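Local coordinates for UPF0249 protein EF_3048 (Enterococcus faecalis, PDB 2I5I) that probably removes acetyl groups from acetylated carbohydrates during oligosaccharide breakdown, as a magnesium-dependent hydrolase of the YdjC family, at residues 29-33 and 239-245; 4-9 and 253-258; 24-29 and 55-59. All coordinates share one frame; numbering follows the deposited sequence.

Overall arrangement
The three contacts belong to a fold built round a parallel sheet. Interaction 2 joins strands 6-11 and 254-256, the first and last of the chain, and the segments of the other two fall between its ends in sequence. Interaction 1, its centre about 14 Å away, ties the loop after helix 18-29 to the start of helix 242-250, which leads into strand 254-256. Interaction 3 fastens helix 18-29 to the loop before strand 60-65; its centre is about 12 Å from that of interaction 1, and the two meet where His28 ND1 bonds to Val33 O and where Val33 and Thr240 pack on Ala27. The chain's first and last strands thus pair in parallel within the sheet.

Interaction 1 of 3, residues 29-33 and 239-245; sequences KRGVV and LTSQEVK
Val32 lays its CG1 methyl against the aliphatic stem of Lys245, 3.5 Å from CG, while its CG2 methyl reaches Val244 CG1 at 3.8 Å. With a chi1 of -66°, CG1 stands anti to the carbonyl carbon and CG2 takes the place between the backbone N and the carbonyl, a rotation that points CG1 at Lys245 and CG2 at Val244. Leu239 borders the same patch: its CD2 faces Val32 and its CD1 meets Val33 CG2 at 3.8 Å. Farther in, Val32 and Val33 touch Ile9 and Ala11 of strand 6-11.

The backbones meet as closely as the side chains. Val32 N donates to Leu239 O at 3.0 Å, a bent bond (140° at the hydrogen). Gly31 CA comes within 3.7 Å of Thr240 CA. Lys245 runs nearly extended as far as CE and turns at chi4 (130°), which brings NZ to the carbonyl of Thr240 in its own segment; NZ lies 3.0 Å from Thr240 O, above the carbonyl plane. Across the contact NZ also lies unusually close to Arg30 O, and the details of that bond are doubtful. The guanidinium of Arg30 is engaged separately, by Glu26 and by Glu47 of the second subunit.

Ser241 OG accepts a weak bond from Val244 N at 3.4 Å. This is a helix N-cap, here placed where helix 242-250 begins beside a loop that enters a strand of the parallel beta-alpha sheet.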
ATOM      1  N   LYS A  29      -9.474 -13.553  -8.278  1.00 21.22           N
ATOM      2  CA  LYS A  29      -9.262 -13.595  -6.830  1.00 22.48           C
ATOM      3  C   LYS A  29     -10.165 -14.615  -6.151  1.00 17.68           C
ATOM      4  O   LYS A  29      -9.718 -15.232  -5.184  1.00 21.14           O
ATOM      5  CB  LYS A  29      -9.466 -12.197  -6.233  1.00 23.38           C
ATOM      6  CG  LYS A  29      -8.351 -11.220  -6.593  1.00 27.09           C
ATOM      7  CD  LYS A  29      -8.618  -9.834  -6.023  1.00 31.91           C
ATOM      8  CE  LYS A  29      -7.884  -9.643  -4.703  1.00 39.02           C
ATOM      9  NZ  LYS A  29      -8.518  -8.535  -3.907  1.00 36.64           N
ATOM     10  N   ARG A  30     -11.391 -14.782  -6.625  1.00 20.45           N
ATOM     11  CA  ARG A  30     -12.352 -15.723  -6.096  1.00 16.85           C
ATOM     12  C   ARG A  30     -12.521 -16.970  -6.953  1.00 22.12           C
ATOM     13  O   ARG A  30     -13.294 -17.866  -6.637  1.00 22.25           O
ATOM     14  CB  ARG A  30     -13.747 -15.049  -5.982  1.00 24.97           C
ATOM     15  CG  ARG A  30     -14.557 -15.654  -4.836  1.00 35.01           C
ATOM     16  CD  ARG A  30     -16.006 -15.167  -4.826  1.00 31.50           C
ATOM     17  NE  ARG A  30     -16.035 -13.735  -4.551  1.00 41.08           N
ATOM     18  CZ  ARG A  30     -15.905 -13.169  -3.358  1.00 46.09           C
ATOM     19  NH1 ARG A  30     -15.739 -13.882  -2.257  1.00 38.88           N
ATOM     20  NH2 ARG A  30     -15.947 -11.845  -3.250  1.00 31.71           N
ATOM     21  N   GLY A  31     -11.838 -17.048  -8.096  1.00 22.74           N
ATOM     22  CA  GLY A  31     -12.157 -18.057  -9.094  1.00 21.47           C
ATOM     23  C   GLY A  31     -10.902 -18.624  -9.748  1.00 18.96           C
ATOM     24  O   GLY A  31      -9.819 -18.538  -9.185  1.00 23.81           O
ATOM     25  N   VAL A  32     -11.038 -19.187 -10.951  1.00 24.34           N
ATOM     26  CA  VAL A  32      -9.879 -19.900 -11.511  1.00 23.52           C
ATOM     27  C   VAL A  32      -9.161 -19.169 -12.634  1.00 25.89           C
ATOM     28  O   VAL A  32      -8.241 -19.736 -13.249  1.00 22.82           O
ATOM     29  CB  VAL A  32     -10.328 -21.309 -11.975  1.00 28.32           C
ATOM     30  CG1 VAL A  32     -10.741 -22.146 -10.767  1.00 25.15           C
ATOM     31  CG2 VAL A  32     -11.447 -21.222 -12.990  1.00 20.87           C
ATOM     32  N   VAL A  33      -9.486 -17.919 -12.931  1.00 20.42           N
ATOM     33  CA  VAL A  33      -8.768 -17.119 -13.922  1.00 20.19           C
ATOM     34  C   VAL A  33      -7.344 -16.873 -13.433  1.00 23.76           C
ATOM     35  O   VAL A  33      -7.109 -16.370 -12.329  1.00 23.27           O
ATOM     36  CB  VAL A  33      -9.457 -15.779 -14.230  1.00 19.26           C
ATOM     37  CG1 VAL A  33      -8.574 -14.898 -15.103  1.00 18.44           C
ATOM     38  CG2 VAL A  33     -10.817 -16.027 -14.873  1.00 18.62           C
ATOM     39  N   LEU A 239     -16.858 -19.246 -13.388  1.00 19.00           N
ATOM     40  CA  LEU A 239     -15.430 -19.326 -13.079  1.00 23.53           C
ATOM     41  C   LEU A 239     -15.099 -19.182 -11.596  1.00 25.54           C
ATOM     42  O   LEU A 239     -13.988 -19.505 -11.187  1.00 21.68           O
ATOM     43  CB  LEU A 239     -14.642 -18.270 -13.871  1.00 25.17           C
ATOM     44  CG  LEU A 239     -14.755 -18.432 -15.396  1.00 25.06           C
ATOM     45  CD1 LEU A 239     -14.218 -17.217 -16.124  1.00 33.37           C
ATOM     46  CD2 LEU A 239     -14.024 -19.702 -15.818  1.00 30.00           C
ATOM     47  N   THR A 240     -16.034 -18.722 -10.768  1.00 20.98           N
ATOM     48  CA  THR A 240     -15.806 -18.619  -9.335  1.00 23.51           C
ATOM     49  C   THR A 240     -16.546 -19.706  -8.559  1.00 27.62           C
ATOM     50  O   THR A 240     -16.528 -19.708  -7.320  1.00 25.20           O
ATOM     51  CB  THR A 240     -16.262 -17.241  -8.800  1.00 20.79           C
ATOM     52  OG1 THR A 240     -17.661 -17.120  -9.067  1.00 20.31           O
ATOM     53  CG2 THR A 240     -15.571 -16.109  -9.518  1.00 19.77           C
ATOM     54  N   SER A 241     -17.187 -20.639  -9.263  1.00 25.52           N
ATOM     55  CA  SER A 241     -17.940 -21.705  -8.613  1.00 23.40           C
ATOM     56  C   SER A 241     -17.055 -22.777  -8.001  1.00 29.11           C
ATOM     57  O   SER A 241     -15.975 -23.109  -8.482  1.00 26.98           O
ATOM     58  CB  SER A 241     -18.942 -22.324  -9.593  1.00 30.54           C
ATOM     59  OG  SER A 241     -18.348 -23.071 -10.641  1.00 29.37           O
ATOM     60  N   GLN A 242     -17.517 -23.347  -6.879  1.00 27.35           N
ATOM     61  CA  GLN A 242     -16.841 -24.458  -6.239  1.00 28.50           C
ATOM     62  C   GLN A 242     -16.708 -25.674  -7.151  1.00 28.65           C
ATOM     63  O   GLN A 242     -15.701 -26.379  -7.100  1.00 34.91           O
ATOM     64  CB  GLN A 242     -17.604 -24.877  -4.971  1.00 41.69           C
ATOM     65  CG  GLN A 242     -16.790 -25.839  -4.106  1.00 52.95           C
ATOM     66  CD  GLN A 242     -16.213 -25.106  -2.905  1.00 62.26           C
ATOM     67  OE1 GLN A 242     -16.957 -24.832  -1.962  1.00 64.06           O
ATOM     68  NE2 GLN A 242     -14.919 -24.803  -2.939  1.00 66.38           N
ATOM     69  N   GLU A 243     -17.719 -25.922  -7.971  1.00 32.74           N
ATOM     70  CA  GLU A 243     -17.715 -27.060  -8.879  1.00 27.98           C
ATOM     71  C   GLU A 243     -16.561 -26.973  -9.864  1.00 31.86           C
ATOM     72  O   GLU A 243     -15.860 -27.946 -10.140  1.00 31.84           O
ATOM     73  CB  GLU A 243     -19.023 -27.131  -9.671  1.00 31.41           C
ATOM     74  CG  GLU A 243     -19.042 -28.344 -10.596  1.00 38.63           C
ATOM     75  CD  GLU A 243     -20.397 -28.553 -11.250  1.00 52.43           C
ATOM     76  OE1 GLU A 243     -21.267 -27.671 -11.079  1.00 58.74           O
ATOM     77  OE2 GLU A 243     -20.587 -29.589 -11.924  1.00 50.01           O
ATOM     78  N   VAL A 244     -16.360 -25.767 -10.397  1.00 29.59           N
ATOM     79  CA  VAL A 244     -15.250 -25.613 -11.336  1.00 27.03           C
ATOM     80  C   VAL A 244     -13.923 -25.826 -10.646  1.00 28.16           C
ATOM     81  O   VAL A 244     -13.097 -26.597 -11.140  1.00 26.16           O
ATOM     82  CB  VAL A 244     -15.299 -24.228 -12.011  1.00 26.82           C
ATOM     83  CG1 VAL A 244     -14.042 -24.028 -12.840  1.00 31.34           C
ATOM     84  CG2 VAL A 244     -16.580 -24.122 -12.819  1.00 26.00           C
ATOM     85  N   LYS A 245     -13.700 -25.176  -9.500  1.00 29.08           N
ATOM     86  CA  LYS A 245     -12.446 -25.375  -8.779  1.00 34.36           C
ATOM     87  C   LYS A 245     -12.217 -26.852  -8.472  1.00 35.23           C
ATOM     88  O   LYS A 245     -11.115 -27.352  -8.709  1.00 31.41           O
ATOM     89  CB  LYS A 245     -12.424 -24.554  -7.485  1.00 39.78           C
ATOM     90  CG  LYS A 245     -12.387 -23.057  -7.788  1.00 39.25           C
ATOM     91  CD  LYS A 245     -12.463 -22.237  -6.510  1.00 43.06           C
ATOM     92  CE  LYS A 245     -12.729 -20.772  -6.826  1.00 35.83           C
ATOM     93  NZ  LYS A 245     -13.861 -20.215  -6.032  1.00 46.10           N
TER

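Interaction 2 of 3, residues 4-9 and 253-258; sequences NKKLII and ILLANY
Leu7 and Leu255 stand side by side on one face of a parallel strand pair, pointing the same way, with their CD2 methyls 4.1 Å apart. The CG2 methyl of Ile253 presses into the base of Leu7, only 3.5 Å from CB, tighter than usual van der Waals contact. Leu255 CD2 also packs beside Ile9, whose CD1 methyl meets it at 3.5 Å; Ile9 CG1 lies anti to its carbonyl carbon (chi1 -54°), which swings the branch toward the neighbouring strand. Helices 191-203 and 242-250 close over this side through Leu198 and Ile248.

The other face is more mixed, with Ala256 the small residue among larger ones. Ala256 CB sits beside Lys6 CB, and Leu254 CD1 lies over one face of the Asn4 amide, 3.8 Å from ND2, which bonds to Asp111 of the third subunit. Farther along, Ile8 meets Tyr258 at about a right angle: its CD1 projects over one face of the ring, 4.0 Å from the centroid and offset toward the rim. Tyr258 also stacks with His126, and its OH bonds to Glu210.

Between the faces runs a backbone ladder. Leu7 N donates to Leu254 O at 2.9 Å, and Leu7 O takes Ala256 N at 2.8 Å; Leu254 N reaches Lys5 O. The short axes diverge by 46°, a strong twist.

Lys6 NZ bonds to Asn4 OD1. The chemistry is therefore divided: apolar branches and backbone hydrogen bonds join the strands, while the lysine charge is probably balanced by salt bridges to Glu207 of its own chain and Asp111 of the third subunit.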
ATOM      1  N   ASN A   4       2.562 -33.647 -16.393  1.00 50.25           N
ATOM      2  CA  ASN A   4       1.466 -32.846 -15.839  1.00 47.79           C
ATOM      3  C   ASN A   4       0.841 -32.008 -16.951  1.00 38.34           C
ATOM      4  O   ASN A   4       1.424 -31.827 -18.028  1.00 35.10           O
ATOM      5  CB  ASN A   4       1.959 -32.005 -14.667  1.00 51.65           C
ATOM      6  CG  ASN A   4       3.258 -31.292 -14.984  1.00 52.39           C
ATOM      7  OD1 ASN A   4       3.452 -30.854 -16.120  1.00 55.81           O
ATOM      8  ND2 ASN A   4       4.128 -31.186 -13.986  1.00 27.65           N
ATOM      9  N   LYS A   5      -0.368 -31.517 -16.683  1.00 32.34           N
ATOM     10  CA  LYS A   5      -1.096 -30.688 -17.638  1.00 30.58           C
ATOM     11  C   LYS A   5      -1.149 -29.265 -17.078  1.00 29.64           C
ATOM     12  O   LYS A   5      -1.535 -29.099 -15.921  1.00 27.63           O
ATOM     13  CB  LYS A   5      -2.500 -31.205 -17.914  1.00 30.76           C
ATOM     14  CG  LYS A   5      -2.542 -32.681 -18.299  1.00 36.61           C
ATOM     15  CD  LYS A   5      -2.615 -32.825 -19.814  1.00 39.63           C
ATOM     16  CE  LYS A   5      -2.468 -34.266 -20.272  1.00 39.65           C
ATOM     17  NZ  LYS A   5      -3.648 -34.797 -21.013  1.00 55.15           N
ATOM     18  N   LYS A   6      -0.746 -28.302 -17.900  1.00 24.24           N
ATOM     19  CA  LYS A   6      -0.754 -26.908 -17.434  1.00 24.23           C
ATOM     20  C   LYS A   6      -1.837 -26.139 -18.173  1.00 31.69           C
ATOM     21  O   LYS A   6      -1.859 -26.079 -19.406  1.00 30.47           O
ATOM     22  CB  LYS A   6       0.616 -26.280 -17.631  1.00 25.49           C
ATOM     23  CG  LYS A   6       1.703 -26.997 -16.825  1.00 32.01           C
ATOM     24  CD  LYS A   6       3.045 -26.380 -17.200  1.00 41.92           C
ATOM     25  CE  LYS A   6       3.870 -27.419 -17.950  1.00 44.00           C
ATOM     26  NZ  LYS A   6       4.660 -28.204 -16.964  1.00 28.00           N
ATOM     27  N   LEU A   7      -2.740 -25.565 -17.390  1.00 22.84           N
ATOM     28  CA  LEU A   7      -3.913 -24.897 -17.906  1.00 22.19           C
ATOM     29  C   LEU A   7      -3.891 -23.398 -17.554  1.00 22.31           C
ATOM     30  O   LEU A   7      -3.916 -23.042 -16.392  1.00 19.48           O
ATOM     31  CB  LEU A   7      -5.202 -25.500 -17.354  1.00 17.99           C
ATOM     32  CG  LEU A   7      -6.487 -24.813 -17.802  1.00 18.13           C
ATOM     33  CD1 LEU A   7      -6.637 -24.846 -19.319  1.00 25.41           C
ATOM     34  CD2 LEU A   7      -7.733 -25.449 -17.184  1.00 21.53           C
ATOM     35  N   ILE A   8      -3.804 -22.597 -18.592  1.00 19.70           N
ATOM     36  CA  ILE A   8      -3.887 -21.155 -18.549  1.00 20.00           C
ATOM     37  C   ILE A   8      -5.342 -20.809 -18.855  1.00 23.96           C
ATOM     38  O   ILE A   8      -5.890 -21.188 -19.893  1.00 24.55           O
ATOM     39  CB  ILE A   8      -2.929 -20.534 -19.569  1.00 21.27           C
ATOM     40  CG1 ILE A   8      -1.465 -20.905 -19.368  1.00 21.50           C
ATOM     41  CG2 ILE A   8      -3.126 -19.027 -19.605  1.00 23.36           C
ATOM     42  CD1 ILE A   8      -0.589 -20.491 -20.528  1.00 21.22           C
ATOM     43  N   ILE A   9      -5.998 -20.125 -17.948  1.00 23.00           N
ATOM     44  CA  ILE A   9      -7.348 -19.589 -18.044  1.00 21.70           C
ATOM     45  C   ILE A   9      -7.184 -18.079 -18.089  1.00 19.56           C
ATOM     46  O   ILE A   9      -6.815 -17.418 -17.130  1.00 19.26           O
ATOM     47  CB  ILE A   9      -8.252 -20.047 -16.888  1.00 21.26           C
ATOM     48  CG1 ILE A   9      -8.248 -21.560 -16.773  1.00 20.52           C
ATOM     49  CG2 ILE A   9      -9.667 -19.516 -17.027  1.00 20.85           C
ATOM     50  CD1 ILE A   9      -9.109 -22.160 -15.698  1.00 21.71           C
ATOM     51  N   ILE A 253      -5.169 -31.111 -12.696  1.00 31.37           N
ATOM     52  CA  ILE A 253      -4.664 -30.066 -13.588  1.00 33.54           C
ATOM     53  C   ILE A 253      -4.036 -28.914 -12.807  1.00 34.05           C
ATOM     54  O   ILE A 253      -4.578 -28.483 -11.791  1.00 28.74           O
ATOM     55  CB  ILE A 253      -5.783 -29.555 -14.520  1.00 26.52           C
ATOM     56  CG1 ILE A 253      -6.313 -30.688 -15.398  1.00 28.97           C
ATOM     57  CG2 ILE A 253      -5.354 -28.352 -15.339  1.00 25.14           C
ATOM     58  CD1 ILE A 253      -7.591 -30.454 -16.140  1.00 23.58           C
ATOM     59  N   LEU A 254      -2.896 -28.457 -13.310  1.00 26.25           N
ATOM     60  CA  LEU A 254      -2.119 -27.364 -12.747  1.00 27.27           C
ATOM     61  C   LEU A 254      -2.571 -26.037 -13.338  1.00 28.47           C
ATOM     62  O   LEU A 254      -2.520 -25.880 -14.563  1.00 27.82           O
ATOM     63  CB  LEU A 254      -0.616 -27.478 -13.006  1.00 27.38           C
ATOM     64  CG  LEU A 254       0.157 -28.606 -12.325  1.00 31.32           C
ATOM     65  CD1 LEU A 254       1.624 -28.570 -12.720  1.00 32.74           C
ATOM     66  CD2 LEU A 254      -0.045 -28.529 -10.818  1.00 37.46           C
ATOM     67  N   LEU A 255      -3.008 -25.089 -12.499  1.00 25.33           N
ATOM     68  CA  LEU A 255      -3.402 -23.806 -13.098  1.00 18.57           C
ATOM     69  C   LEU A 255      -2.203 -22.891 -13.253  1.00 23.22           C
ATOM     70  O   LEU A 255      -1.574 -22.488 -12.283  1.00 26.71           O
ATOM     71  CB  LEU A 255      -4.487 -23.116 -12.261  1.00 24.18           C
ATOM     72  CG  LEU A 255      -5.905 -23.663 -12.422  1.00 26.91           C
ATOM     73  CD1 LEU A 255      -6.854 -23.019 -11.405  1.00 30.65           C
ATOM     74  CD2 LEU A 255      -6.429 -23.439 -13.839  1.00 30.88           C
ATOM     75  N   ALA A 256      -1.910 -22.535 -14.503  1.00 20.09           N
ATOM     76  CA  ALA A 256      -0.713 -21.795 -14.836  1.00 21.78           C
ATOM     77  C   ALA A 256      -0.964 -20.503 -15.583  1.00 17.54           C
ATOM     78  O   ALA A 256      -2.085 -20.118 -15.904  1.00 22.33           O
ATOM     79  CB  ALA A 256       0.159 -22.724 -15.695  1.00 27.36           C
ATOM     80  N   ASN A 257       0.132 -19.821 -15.906  1.00 19.08           N
ATOM     81  CA  ASN A 257       0.077 -18.573 -16.662  1.00 20.35           C
ATOM     82  C   ASN A 257       1.178 -18.609 -17.718  1.00 21.59           C
ATOM     83  O   ASN A 257       1.849 -19.650 -17.784  1.00 22.61           O
ATOM     84  CB  ASN A 257       0.192 -17.350 -15.755  1.00 22.15           C
ATOM     85  CG  ASN A 257       1.422 -17.374 -14.875  1.00 29.29           C
ATOM     86  OD1 ASN A 257       2.530 -17.671 -15.335  1.00 21.32           O
ATOM     87  ND2 ASN A 257       1.197 -17.059 -13.603  1.00 22.71           N
ATOM     88  N   TYR A 258       1.323 -17.570 -18.523  1.00 19.94           N
ATOM     89  CA  TYR A 258       2.328 -17.609 -19.597  1.00 23.10           C
ATOM     90  C   TYR A 258       3.752 -17.493 -19.095  1.00 21.36           C
ATOM     91  O   TYR A 258       4.692 -17.535 -19.903  1.00 27.40           O
ATOM     92  CB  TYR A 258       2.051 -16.531 -20.655  1.00 21.67           C
ATOM     93  CG  TYR A 258       1.112 -16.929 -21.771  1.00 24.33           C
ATOM     94  CD1 TYR A 258      -0.260 -16.962 -21.629  1.00 20.30           C
ATOM     95  CD2 TYR A 258       1.602 -17.281 -23.029  1.00 20.94           C
ATOM     96  CE1 TYR A 258      -1.136 -17.324 -22.641  1.00 22.80           C
ATOM     97  CE2 TYR A 258       0.747 -17.638 -24.047  1.00 22.15           C
ATOM     98  CZ  TYR A 258      -0.616 -17.668 -23.882  1.00 23.78           C
ATOM     99  OH  TYR A 258      -1.433 -18.022 -24.921  1.00 24.58           O
TER

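Interaction 3 of 3, residues 24-29 and 55-59; sequences IIEAHK and SAPTL
A type I beta turn, Ala56 to Leu59, leads from helix 45-55 toward strand 60-65 and packs against the last turns of helix 18-29, so that a helix on the outside of the beta-alpha fold is anchored to the loop feeding a nearby sheet strand. The turn is closed by its own backbone bond, Leu59 N to Ala56 O.

His28 has the largest share of the contact. Its imidazole extends from the helix with CG anti to the backbone N (chi1 167°), bringing NE2 to the hydroxyl of Thr58. NE2 and OG1 are 2.7 Å apart in a nearly straight bond (165°), either partner being a possible donor, and OG1 lies at the edge of the ring, close to its plane. The other ring nitrogen, ND1, bonds to the carbonyl oxygen of Val33; with both nitrogens held, the rotation of the imidazole is probably fixed.

Leu59 lies over one face of this ring, sliding past it in the opposite direction. Its CB stands 3.9 Å from the ring centroid, 17° off the normal, a CH-pi contact displaced toward the rim; its CD1 methyl comes within 3.7 Å of His28 ND1. The Leu59 branch is carried back along the ring toward the helix, where CD2 approaches Ile24 CG2.

One helical turn before His28, Ile25 packs on the loop; its CG1 and CG2 are each 4.1 Å from Ala56 CB. Ser55, whose hydroxyl bonds to Ser51 O, closes the end of the patch: Ile25 CD1 rests 3.8 Å from Ser55 OG.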
ATOM      1  N   ILE A  24     -13.052  -9.114 -14.164  1.00 19.28           N
ATOM      2  CA  ILE A  24     -11.898 -10.012 -14.295  1.00 16.63           C
ATOM      3  C   ILE A  24     -11.171 -10.201 -12.983  1.00 17.00           C
ATOM      4  O   ILE A  24     -10.823 -11.315 -12.590  1.00 21.17           O
ATOM      5  CB  ILE A  24     -10.942  -9.484 -15.379  1.00 21.83           C
ATOM      6  CG1 ILE A  24     -11.563  -9.626 -16.778  1.00 22.07           C
ATOM      7  CG2 ILE A  24      -9.601 -10.176 -15.341  1.00 22.80           C
ATOM      8  CD1 ILE A  24     -10.943  -8.740 -17.823  1.00 17.66           C
ATOM      9  N   ILE A  25     -10.932  -9.105 -12.241  1.00 15.20           N
ATOM     10  CA  ILE A  25     -10.252  -9.249 -10.953  1.00 18.28           C
ATOM     11  C   ILE A  25     -11.004 -10.187 -10.031  1.00 17.60           C
ATOM     12  O   ILE A  25     -10.381 -10.996  -9.337  1.00 17.00           O
ATOM     13  CB  ILE A  25     -10.021  -7.852 -10.333  1.00 22.48           C
ATOM     14  CG1 ILE A  25      -8.951  -7.061 -11.075  1.00 19.71           C
ATOM     15  CG2 ILE A  25      -9.691  -7.951  -8.845  1.00 21.61           C
ATOM     16  CD1 ILE A  25      -8.728  -5.612 -10.686  1.00 18.75           C
ATOM     17  N   GLU A  26     -12.333 -10.129 -10.014  1.00 20.32           N
ATOM     18  CA  GLU A  26     -13.151 -11.031  -9.204  1.00 18.48           C
ATOM     19  C   GLU A  26     -12.954 -12.507  -9.549  1.00 15.04           C
ATOM     20  O   GLU A  26     -12.814 -13.388  -8.717  1.00 19.42           O
ATOM     21  CB  GLU A  26     -14.617 -10.634  -9.393  1.00 17.23           C
ATOM     22  CG  GLU A  26     -15.591 -11.417  -8.542  1.00 23.99           C
ATOM     23  CD  GLU A  26     -15.548 -11.163  -7.050  1.00 30.59           C
ATOM     24  OE1 GLU A  26     -14.912 -10.192  -6.583  1.00 27.03           O
ATOM     25  OE2 GLU A  26     -16.176 -11.967  -6.312  1.00 29.29           O
ATOM     26  N   ALA A  27     -12.998 -12.746 -10.856  1.00 18.52           N
ATOM     27  CA  ALA A  27     -12.847 -14.079 -11.421  1.00 21.68           C
ATOM     28  C   ALA A  27     -11.477 -14.658 -11.111  1.00 20.50           C
ATOM     29  O   ALA A  27     -11.324 -15.871 -10.998  1.00 20.08           O
ATOM     30  CB  ALA A  27     -13.090 -13.969 -12.932  1.00 18.97           C
ATOM     31  N   HIS A  28     -10.467 -13.807 -10.958  1.00 17.08           N
ATOM     32  CA  HIS A  28      -9.151 -14.300 -10.559  1.00 18.63           C
ATOM     33  C   HIS A  28      -9.078 -14.553  -9.060  1.00 24.77           C
ATOM     34  O   HIS A  28      -8.681 -15.632  -8.603  1.00 22.03           O
ATOM     35  CB  HIS A  28      -8.074 -13.304 -10.978  1.00 18.53           C
ATOM     36  CG  HIS A  28      -6.725 -13.504 -10.388  1.00 20.49           C
ATOM     37  ND1 HIS A  28      -5.906 -14.544 -10.781  1.00 20.56           N
ATOM     38  CD2 HIS A  28      -6.028 -12.837  -9.441  1.00 21.38           C
ATOM     39  CE1 HIS A  28      -4.776 -14.509 -10.105  1.00 22.99           C
ATOM     40  NE2 HIS A  28      -4.814 -13.475  -9.286  1.00 23.17           N
ATOM     41  N   LYS A  29      -9.474 -13.553  -8.278  1.00 21.22           N
ATOM     42  CA  LYS A  29      -9.262 -13.595  -6.830  1.00 22.48           C
ATOM     43  C   LYS A  29     -10.165 -14.615  -6.151  1.00 17.68           C
ATOM     44  O   LYS A  29      -9.718 -15.232  -5.184  1.00 21.14           O
ATOM     45  CB  LYS A  29      -9.466 -12.197  -6.233  1.00 23.38           C
ATOM     46  CG  LYS A  29      -8.351 -11.220  -6.593  1.00 27.09           C
ATOM     47  CD  LYS A  29      -8.618  -9.834  -6.023  1.00 31.91           C
ATOM     48  CE  LYS A  29      -7.884  -9.643  -4.703  1.00 39.02           C
ATOM     49  NZ  LYS A  29      -8.518  -8.535  -3.907  1.00 36.64           N
ATOM     50  N   SER A  55      -4.808  -4.258  -6.120  1.00 18.19           N
ATOM     51  CA  SER A  55      -5.832  -5.190  -5.650  1.00 21.81           C
ATOM     52  C   SER A  55      -5.759  -6.581  -6.261  1.00 24.60           C
ATOM     53  O   SER A  55      -6.436  -7.492  -5.746  1.00 22.65           O
ATOM     54  CB  SER A  55      -7.207  -4.534  -5.870  1.00 29.37           C
ATOM     55  OG  SER A  55      -7.699  -4.700  -7.166  1.00 30.88           O
ATOM     56  N   ALA A  56      -4.957  -6.835  -7.298  1.00 18.25           N
ATOM     57  CA  ALA A  56      -4.792  -8.181  -7.851  1.00 20.42           C
ATOM     58  C   ALA A  56      -3.331  -8.473  -8.187  1.00 22.69           C
ATOM     59  O   ALA A  56      -3.034  -8.819  -9.333  1.00 19.43           O
ATOM     60  CB  ALA A  56      -5.645  -8.342  -9.104  1.00 16.13           C
ATOM     61  N   PRO A  57      -2.411  -8.323  -7.243  1.00 21.73           N
ATOM     62  CA  PRO A  57      -0.975  -8.395  -7.527  1.00 24.32           C
ATOM     63  C   PRO A  57      -0.540  -9.776  -8.022  1.00 25.11           C
ATOM     64  O   PRO A  57       0.544  -9.908  -8.600  1.00 25.69           O
ATOM     65  CB  PRO A  57      -0.314  -8.128  -6.168  1.00 27.43           C
ATOM     66  CG  PRO A  57      -1.375  -8.487  -5.167  1.00 25.81           C
ATOM     67  CD  PRO A  57      -2.666  -8.073  -5.811  1.00 23.79           C
ATOM     68  N   THR A  58      -1.355 -10.804  -7.808  1.00 20.23           N
ATOM     69  CA  THR A  58      -1.034 -12.134  -8.268  1.00 20.26           C
ATOM     70  C   THR A  58      -1.446 -12.357  -9.724  1.00 20.03           C
ATOM     71  O   THR A  58      -1.211 -13.436 -10.291  1.00 25.58           O
ATOM     72  CB  THR A  58      -1.715 -13.209  -7.401  1.00 22.70           C
ATOM     73  OG1 THR A  58      -3.119 -12.944  -7.311  1.00 28.79           O
ATOM     74  CG2 THR A  58      -1.184 -13.160  -5.970  1.00 24.84           C
ATOM     75  N   LEU A  59      -2.101 -11.371 -10.337  1.00 20.81           N
ATOM     76  CA  LEU A  59      -2.681 -11.644 -11.661  1.00 17.28           C
ATOM     77  C   LEU A  59      -1.671 -11.443 -12.778  1.00 17.74           C
ATOM     78  O   LEU A  59      -1.027 -10.401 -12.864  1.00 19.63           O
ATOM     79  CB  LEU A  59      -3.915 -10.774 -11.869  1.00 19.96           C
ATOM     80  CG  LEU A  59      -4.584 -10.811 -13.243  1.00 19.91           C
ATOM     81  CD1 LEU A  59      -5.038 -12.221 -13.576  1.00 27.64           C
ATOM     82  CD2 LEU A  59      -5.758  -9.849 -13.323  1.00 20.86           C
TER